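Local coordinates for protein carbohydrate kinase (Agrobacterium tumefaciens, PDB 2NWH) that probably transfers a phosphate group from ATP to a sugar or related substrate, as other kinases of the pfkB (ribokinase-like) family do, at residues A12-R17 with G68-E73; G63-G68 with D89-S94. All coordinates share one frame; numbering follows the deposited sequence. Where two conformers were deposited one is given.

Interaction 1 of 2, residues A12-R17 with G68-E73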
ATOM      1  N   ALA A  12      -4.916   1.909   8.671  1.00 17.69           N
ATOM      2  CA  ALA A  12      -6.143   2.419   8.152  1.00 17.75           C
ATOM      3  C   ALA A  12      -6.396   3.621   9.039  1.00 19.66           C
ATOM      4  O   ALA A  12      -6.622   3.482  10.222  1.00 20.61           O
ATOM      5  CB  ALA A  12      -7.273   1.353   8.258  1.00 17.63           C
ATOM      6  N   HIS A  13      -6.280   4.827   8.479  1.00 19.53           N
ATOM      7  CA  HIS A  13      -6.354   6.053   9.312  1.00 19.13           C
ATOM      8  C   HIS A  13      -7.381   7.004   8.677  1.00 17.96           C
ATOM      9  O   HIS A  13      -7.786   6.818   7.534  1.00 16.40           O
ATOM     10  CB  HIS A  13      -4.962   6.748   9.473  1.00 20.02           C
ATOM     11  CG  HIS A  13      -4.267   7.154   8.187  1.00 19.25           C
ATOM     12  ND1 HIS A  13      -4.661   8.216   7.397  1.00 26.81           N
ATOM     13  CD2 HIS A  13      -3.129   6.691   7.626  1.00 18.88           C
ATOM     14  CE1 HIS A  13      -3.826   8.357   6.379  1.00 22.77           C
ATOM     15  NE2 HIS A  13      -2.882   7.445   6.498  1.00 25.20           N
ATOM     16  N   ILE A  14      -7.760   8.024   9.441  1.00 18.09           N
ATOM     17  CA  ILE A  14      -8.546   9.128   8.909  1.00 19.19           C
ATOM     18  C   ILE A  14      -7.581  10.195   8.353  1.00 19.25           C
ATOM     19  O   ILE A  14      -6.567  10.557   8.980  1.00 18.73           O
ATOM     20  CB  ILE A  14      -9.551   9.673   9.968  1.00 20.15           C
ATOM     21  CG1 ILE A  14     -10.635  10.571   9.361  1.00 20.72           C
ATOM     22  CG2 ILE A  14      -8.821  10.432  11.124  1.00 19.27           C
ATOM     23  CD1 ILE A  14     -11.651   9.787   8.478  1.00 23.49           C
ATOM     24  N   ASP A  15      -7.915  10.685   7.165  1.00 18.58           N
ATOM     25  CA  ASP A  15      -7.152  11.734   6.536  0.60 18.84           C
ATOM     26  C   ASP A  15      -8.048  12.963   6.510  1.00 19.06           C
ATOM     27  O   ASP A  15      -9.077  12.971   5.834  1.00 19.94           O
ATOM     28  CB  ASP A  15      -6.755  11.313   5.121  0.60 19.26           C
ATOM     29  CG  ASP A  15      -5.959  12.366   4.386  0.60 19.69           C
ATOM     30  OD1 ASP A  15      -6.361  13.562   4.357  0.60 18.72           O
ATOM     31  OD2 ASP A  15      -4.937  11.988   3.793  0.60 23.32           O
ATOM     32  N   ARG A  16      -7.636  13.989   7.247  1.00 17.46           N
ATOM     33  CA  ARG A  16      -8.411  15.221   7.371  1.00 18.67           C
ATOM     34  C   ARG A  16      -7.597  16.365   6.755  1.00 19.03           C
ATOM     35  O   ARG A  16      -6.443  16.625   7.151  1.00 18.46           O
ATOM     36  CB  ARG A  16      -8.735  15.493   8.870  1.00 18.89           C
ATOM     37  CG  ARG A  16      -9.546  14.319   9.526  1.00 20.23           C
ATOM     38  CD  ARG A  16     -10.100  14.665  10.930  1.00 25.72           C
ATOM     39  NE  ARG A  16     -11.114  15.710  10.817  1.00 27.02           N
ATOM     40  CZ  ARG A  16     -10.944  16.975  11.211  1.00 26.25           C
ATOM     41  NH1 ARG A  16      -9.800  17.357  11.769  1.00 25.24           N
ATOM     42  NH2 ARG A  16     -11.914  17.872  11.014  1.00 25.41           N
ATOM     43  N   ARG A  17      -8.208  17.057   5.811  1.00 19.76           N
ATOM     44  CA  ARG A  17      -7.528  18.102   5.079  1.00 19.39           C
ATOM     45  C   ARG A  17      -8.342  19.390   5.221  1.00 19.13           C
ATOM     46  O   ARG A  17      -9.514  19.442   4.847  1.00 17.25           O
ATOM     47  CB  ARG A  17      -7.403  17.651   3.627  1.00 21.50           C
ATOM     48  CG  ARG A  17      -6.508  18.481   2.697  1.00 25.46           C
ATOM     49  CD  ARG A  17      -6.324  17.661   1.388  1.00 33.65           C
ATOM     50  NE  ARG A  17      -5.380  18.265   0.442  1.00 39.96           N
ATOM     51  CZ  ARG A  17      -4.924  17.665  -0.658  1.00 43.02           C
ATOM     52  NH1 ARG A  17      -5.334  16.438  -0.980  1.00 44.95           N
ATOM     53  NH2 ARG A  17      -4.072  18.307  -1.452  1.00 44.34           N
ATOM     54  N   GLY A  68     -13.340   6.343  13.239  1.00 19.97           N
ATOM     55  CA  GLY A  68     -13.100   4.914  12.968  1.00 19.78           C
ATOM     56  C   GLY A  68     -14.251   4.372  12.146  1.00 20.46           C
ATOM     57  O   GLY A  68     -14.053   3.521  11.260  1.00 19.91           O
ATOM     58  N   GLU A  69     -15.456   4.864  12.437  1.00 20.63           N
ATOM     59  CA  GLU A  69     -16.658   4.454  11.698  1.00 22.41           C
ATOM     60  C   GLU A  69     -16.622   4.974  10.254  1.00 20.94           C
ATOM     61  O   GLU A  69     -17.097   4.303   9.327  1.00 21.29           O
ATOM     62  CB  GLU A  69     -17.922   4.930  12.444  1.00 22.50           C
ATOM     63  CG  GLU A  69     -18.294   4.074  13.660  1.00 28.19           C
ATOM     64  CD  GLU A  69     -19.275   4.752  14.613  1.00 35.39           C
ATOM     65  OE1 GLU A  69     -19.989   5.700  14.176  1.00 34.69           O
ATOM     66  OE2 GLU A  69     -19.326   4.341  15.804  1.00 36.17           O
ATOM     67  N   VAL A  70     -16.026   6.145  10.046  1.00 20.32           N
ATOM     68  CA  VAL A  70     -15.820   6.685   8.701  1.00 18.32           C
ATOM     69  C   VAL A  70     -14.889   5.726   7.879  1.00 18.85           C
ATOM     70  O   VAL A  70     -15.145   5.449   6.683  1.00 17.43           O
ATOM     71  CB  VAL A  70     -15.214   8.100   8.782  1.00 20.32           C
ATOM     72  CG1 VAL A  70     -14.660   8.543   7.453  1.00 18.22           C
ATOM     73  CG2 VAL A  70     -16.283   9.111   9.253  1.00 20.05           C
ATOM     74  N   VAL A  71     -13.840   5.229   8.525  1.00 17.63           N
ATOM     75  CA  VAL A  71     -12.938   4.252   7.870  1.00 18.46           C
ATOM     76  C   VAL A  71     -13.703   2.964   7.548  1.00 18.02           C
ATOM     77  O   VAL A  71     -13.614   2.405   6.433  1.00 17.79           O
ATOM     78  CB  VAL A  71     -11.712   3.891   8.747  1.00 19.18           C
ATOM     79  CG1 VAL A  71     -10.796   2.851   7.987  1.00 18.93           C
ATOM     80  CG2 VAL A  71     -10.907   5.111   9.073  1.00 19.41           C
ATOM     81  N   ALA A  72     -14.398   2.456   8.545  1.00 17.42           N
ATOM     82  CA  ALA A  72     -15.234   1.283   8.342  1.00 18.70           C
ATOM     83  C   ALA A  72     -16.202   1.459   7.148  1.00 19.99           C
ATOM     84  O   ALA A  72     -16.356   0.558   6.312  1.00 20.96           O
ATOM     85  CB  ALA A  72     -15.990   0.964   9.633  1.00 18.05           C
ATOM     86  N   GLU A  73     -16.833   2.618   7.053  1.00 20.16           N
ATOM     87  CA  GLU A  73     -17.769   2.888   5.949  1.00 20.88           C
ATOM     88  C   GLU A  73     -17.082   2.902   4.589  1.00 19.55           C
ATOM     89  O   GLU A  73     -17.650   2.404   3.585  1.00 18.83           O
ATOM     90  CB  GLU A  73     -18.497   4.209   6.171  1.00 21.16           C
ATOM     91  CG  GLU A  73     -19.411   4.653   4.995  1.00 28.49           C
ATOM     92  CD  GLU A  73     -20.609   3.718   4.737  1.00 34.26           C
ATOM     93  OE1 GLU A  73     -21.106   3.073   5.691  1.00 38.02           O
ATOM     94  OE2 GLU A  73     -21.064   3.655   3.573  1.00 40.35           O
TER

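Interaction 2 of 2, residues G63-G68 with D89-S94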
ATOM      1  N   GLY A  63      -9.872   2.890  16.735  1.00 17.73           N
ATOM      2  CA  GLY A  63     -10.434   3.492  17.954  1.00 18.21           C
ATOM      3  C   GLY A  63     -11.937   3.289  18.151  1.00 18.38           C
ATOM      4  O   GLY A  63     -12.634   2.836  17.251  1.00 18.56           O
ATOM      5  N   GLY A  64     -12.464   3.672  19.312  1.00 19.82           N
ATOM      6  CA  GLY A  64     -13.890   3.566  19.528  1.00 20.07           C
ATOM      7  C   GLY A  64     -14.660   4.811  19.109  1.00 22.47           C
ATOM      8  O   GLY A  64     -15.604   5.188  19.799  1.00 23.19           O
ATOM      9  N   ASP A  65     -14.262   5.453  18.011  1.00 22.03           N
ATOM     10  CA  ASP A  65     -14.754   6.790  17.649  1.00 21.47           C
ATOM     11  C   ASP A  65     -15.478   6.866  16.315  1.00 21.23           C
ATOM     12  O   ASP A  65     -15.470   5.927  15.499  1.00 21.40           O
ATOM     13  CB  ASP A  65     -13.593   7.814  17.677  1.00 20.79           C
ATOM     14  CG  ASP A  65     -12.339   7.322  16.908  1.00 20.43           C
ATOM     15  OD1 ASP A  65     -12.437   6.347  16.125  1.00 19.53           O
ATOM     16  OD2 ASP A  65     -11.258   7.928  17.075  1.00 21.62           O
ATOM     17  N   VAL A  66     -16.093   8.019  16.065  1.00 22.31           N
ATOM     18  CA  VAL A  66     -16.743   8.244  14.789  1.00 21.00           C
ATOM     19  C   VAL A  66     -15.772   8.276  13.602  1.00 21.42           C
ATOM     20  O   VAL A  66     -16.164   7.921  12.484  1.00 20.47           O
ATOM     21  CB  VAL A  66     -17.651   9.519  14.799  1.00 22.61           C
ATOM     22  CG1 VAL A  66     -18.280   9.745  13.424  1.00 23.17           C
ATOM     23  CG2 VAL A  66     -18.750   9.388  15.848  1.00 21.87           C
ATOM     24  N   THR A  67     -14.536   8.732  13.806  1.00 20.50           N
ATOM     25  CA  THR A  67     -13.600   8.708  12.701  1.00 21.80           C
ATOM     26  C   THR A  67     -13.336   7.264  12.274  1.00 20.21           C
ATOM     27  O   THR A  67     -13.164   6.996  11.094  1.00 21.47           O
ATOM     28  CB  THR A  67     -12.298   9.454  12.997  1.00 21.82           C
ATOM     29  OG1 THR A  67     -11.893   9.146  14.328  1.00 24.99           O
ATOM     30  CG2 THR A  67     -12.526  10.996  12.843  1.00 22.53           C
ATOM     31  N   GLY A  68     -13.340   6.343  13.239  1.00 19.97           N
ATOM     32  CA  GLY A  68     -13.100   4.914  12.968  1.00 19.78           C
ATOM     33  C   GLY A  68     -14.251   4.372  12.146  1.00 20.46           C
ATOM     34  O   GLY A  68     -14.053   3.521  11.260  1.00 19.91           O
ATOM     35  N   ASP A  89     -11.479   2.595  24.176  1.00 19.64           N
ATOM     36  CA  ASP A  89     -10.964   3.782  24.900  1.00 21.04           C
ATOM     37  C   ASP A  89     -10.057   4.719  24.076  1.00 21.35           C
ATOM     38  O   ASP A  89      -9.688   5.802  24.535  1.00 21.52           O
ATOM     39  CB  ASP A  89     -10.178   3.340  26.148  1.00 21.77           C
ATOM     40  CG  ASP A  89      -9.023   2.394  25.826  1.00 24.98           C
ATOM     41  OD1 ASP A  89      -9.257   1.367  25.138  1.00 27.10           O
ATOM     42  OD2 ASP A  89      -7.869   2.661  26.278  1.00 28.26           O
ATOM     43  N   ARG A  90      -9.670   4.319  22.870  1.00 20.76           N
ATOM     44  CA  ARG A  90      -8.642   5.076  22.132  1.00 19.59           C
ATOM     45  C   ARG A  90      -9.178   5.728  20.877  1.00 19.24           C
ATOM     46  O   ARG A  90     -10.328   5.470  20.447  1.00 18.55           O
ATOM     47  CB  ARG A  90      -7.456   4.184  21.754  1.00 19.64           C
ATOM     48  CG  ARG A  90      -6.699   3.495  22.951  1.00 22.63           C
ATOM     49  CD  ARG A  90      -5.721   4.461  23.653  1.00 23.21           C
ATOM     50  NE  ARG A  90      -4.868   5.143  22.651  1.00 29.70           N
ATOM     51  CZ  ARG A  90      -3.594   4.809  22.399  1.00 29.23           C
ATOM     52  NH1 ARG A  90      -3.014   3.846  23.121  1.00 31.51           N
ATOM     53  NH2 ARG A  90      -2.888   5.450  21.465  1.00 25.79           N
ATOM     54  N   ARG A  91      -8.352   6.609  20.309  1.00 18.71           N
ATOM     55  CA  ARG A  91      -8.708   7.306  19.054  1.00 19.99           C
ATOM     56  C   ARG A  91      -8.077   6.606  17.850  1.00 18.88           C
ATOM     57  O   ARG A  91      -6.945   6.148  17.936  1.00 18.50           O
ATOM     58  CB  ARG A  91      -8.206   8.751  19.086  1.00 21.24           C
ATOM     59  CG  ARG A  91      -8.955   9.647  20.066  1.00 24.21           C
ATOM     60  CD  ARG A  91     -10.414   9.871  19.636  1.00 35.18           C
ATOM     61  NE  ARG A  91     -10.489  10.514  18.314  1.00 43.12           N
ATOM     62  CZ  ARG A  91     -11.600  10.930  17.720  1.00 43.55           C
ATOM     63  NH1 ARG A  91     -12.771  10.797  18.326  1.00 48.99           N
ATOM     64  NH2 ARG A  91     -11.538  11.494  16.523  1.00 47.34           N
ATOM     65  N   THR A  92      -8.799   6.598  16.735  1.00 19.00           N
ATOM     66  CA  THR A  92      -8.315   6.036  15.476  1.00 19.51           C
ATOM     67  C   THR A  92      -7.148   6.911  14.960  1.00 18.36           C
ATOM     68  O   THR A  92      -7.171   8.159  15.082  1.00 19.25           O
ATOM     69  CB  THR A  92      -9.519   5.940  14.475  1.00 19.36           C
ATOM     70  OG1 THR A  92     -10.515   5.028  14.996  1.00 18.01           O
ATOM     71  CG2 THR A  92      -9.096   5.544  13.063  1.00 19.06           C
ATOM     72  N   PRO A  93      -6.071   6.288  14.453  1.00 19.37           N
ATOM     73  CA  PRO A  93      -4.964   7.110  13.934  1.00 18.00           C
ATOM     74  C   PRO A  93      -5.459   8.157  12.910  1.00 18.03           C
ATOM     75  O   PRO A  93      -6.438   7.923  12.202  1.00 17.49           O
ATOM     76  CB  PRO A  93      -4.083   6.100  13.189  1.00 19.75           C
ATOM     77  CG  PRO A  93      -4.363   4.754  13.897  1.00 18.76           C
ATOM     78  CD  PRO A  93      -5.797   4.822  14.361  1.00 19.52           C
ATOM     79  N   SER A  94      -4.757   9.278  12.820  1.00 17.24           N
ATOM     80  CA  SER A  94      -5.190  10.394  11.942  1.00 17.74           C
ATOM     81  C   SER A  94      -4.009  11.084  11.337  1.00 17.58           C
ATOM     82  O   SER A  94      -2.939  11.137  11.949  1.00 18.10           O
ATOM     83  CB  SER A  94      -6.047  11.395  12.726  1.00 18.26           C
ATOM     84  OG  SER A  94      -5.297  11.976  13.776  1.00 20.37           O
TER
HETATM   85  O   HOH W   1      -9.485   9.850  15.044  1.00 27.88           O
HETATM   86  O   HOH W   2     -14.677  10.933  15.964  1.00 38.45           O

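Interaction 1 of 2, residues A12-R17 with G68-E73
No face or edge of the His-13 imidazole meets the helix segment 68-73: the side chain leaves the backbone away from the helix and touches Pro-93, Tyr-95 and Tyr-115, and His-13 ND1 reaches back only weakly to Ile-14 O (3.4 Å). The guanidinium of Arg-16, further along, is held by the neighbouring strand 32-39, in a cation-pi contact with Trp-34 and, through NE, a salt bridge to Glu-36. This is the joint between the two parts of a ribokinase-like fold: strand 13-20 of the small four-stranded lid sheet passes helix 66-77 of the large alpha/beta domain almost at right angles, the axes of the two short segments 7.9 Å apart and 101° from parallel. The contact is van der Waals packing, aliphatic side chains against one another and, at one point, against a backbone peptide. Val-71 points at the strand and straddles its beginning with both methyls. Val-71 CG1, anti to the backbone N, meets Ala-12 CB at 3.8 Å, while Val-71 CG2 rests on the His-13 peptide, 3.9 Å from His-13 O. Phe-43 of helix 41-51 touches both Ala-12 and Val-71, so this end is buried within the domain, and Ala-12 N is tied to the Tyr-115 hydroxyl. One residue earlier in the helix, Val-70 meets Ile-14. Ile-14 sends its long branch anti to the backbone N (chi1 -165°) and crosses the Val-70 side chain about perpendicularly. The two meet tip to tip, Ile-14 CD1 pressed against Val-70 CG1 at 3.4 Å, tighter than usual carbon packing.

Interaction 2 of 2, residues G63-G68 with D89-S94
Asp-65, the N-cap of helix 66-77, forms the tight half of this contact. Its CG sits in the crowded position between backbone N and carbonyl carbon (chi1 49°), presenting both carboxylate oxygens to Thr-92 through their syn lone pairs. Asp-65 OD2 accepts from Thr-92 N almost straight on (2.8 Å, 168°), and Asp-65 OD1 receives the Thr-92 OG1 hydroxyl at 2.6 Å while also weakly capping Gly-68 N. Thr-92 OG1 in turn accepts from Gly-63 N (2.8 Å), so one hydroxyl relays between Gly-63 and the cap. Alongside, Gly-64 N donates to Arg-90 O at 3.0 Å, and the bare CA of Gly-63 lies close against the same carbonyl. The buried carboxylate, gripped by N-H and O-H donors at a helix start, is probably ionised.

The looser side belongs to the exposed Arg-91, whose chain bends at chi2 and chi3 and folds back over the cap. Asp-65 OD2 lies over one guanidinium face, 3.0 Å from Arg-91 NE, with the two planes 78° apart; this salt bridge works by charge alone, since no N-H points at the oxygen. Water fills in here: one molecule joins Thr-67 OG1 to Thr-92 O and weakly to Arg-91 NH2, and another links Thr-67 N to Arg-91 NH1.

The loop between strands 81-87 and 94-99 is thus fastened to the turn joining strand 55-63 to helix 66-77, while Thr-67 and Ser-94 both lean on Ile-14 of strand 13-20 and Pro-93 packs against Leu-114 and Tyr-115.

From the N terminus the chain lays down 12-17, then 63-73 and finally 89-94. Interaction 1 closes a loop of 50 residues that holds lid strand 32-39, helix 41-51 and strand 55-63; interaction 2 closes a shorter one of 20, most of helix 66-77 and strand 81-87. The loops cross rather than nest, overlapping at Gly-68 in the first turn of the helix. The outer segments also meet directly, Ile-14 N lying 3.1 Å from Pro-93 O in a probable hydrogen bond where strands 13-20 and 94-99 begin to pair. The start of one large-domain helix thereby joins two entries into the lid sheet.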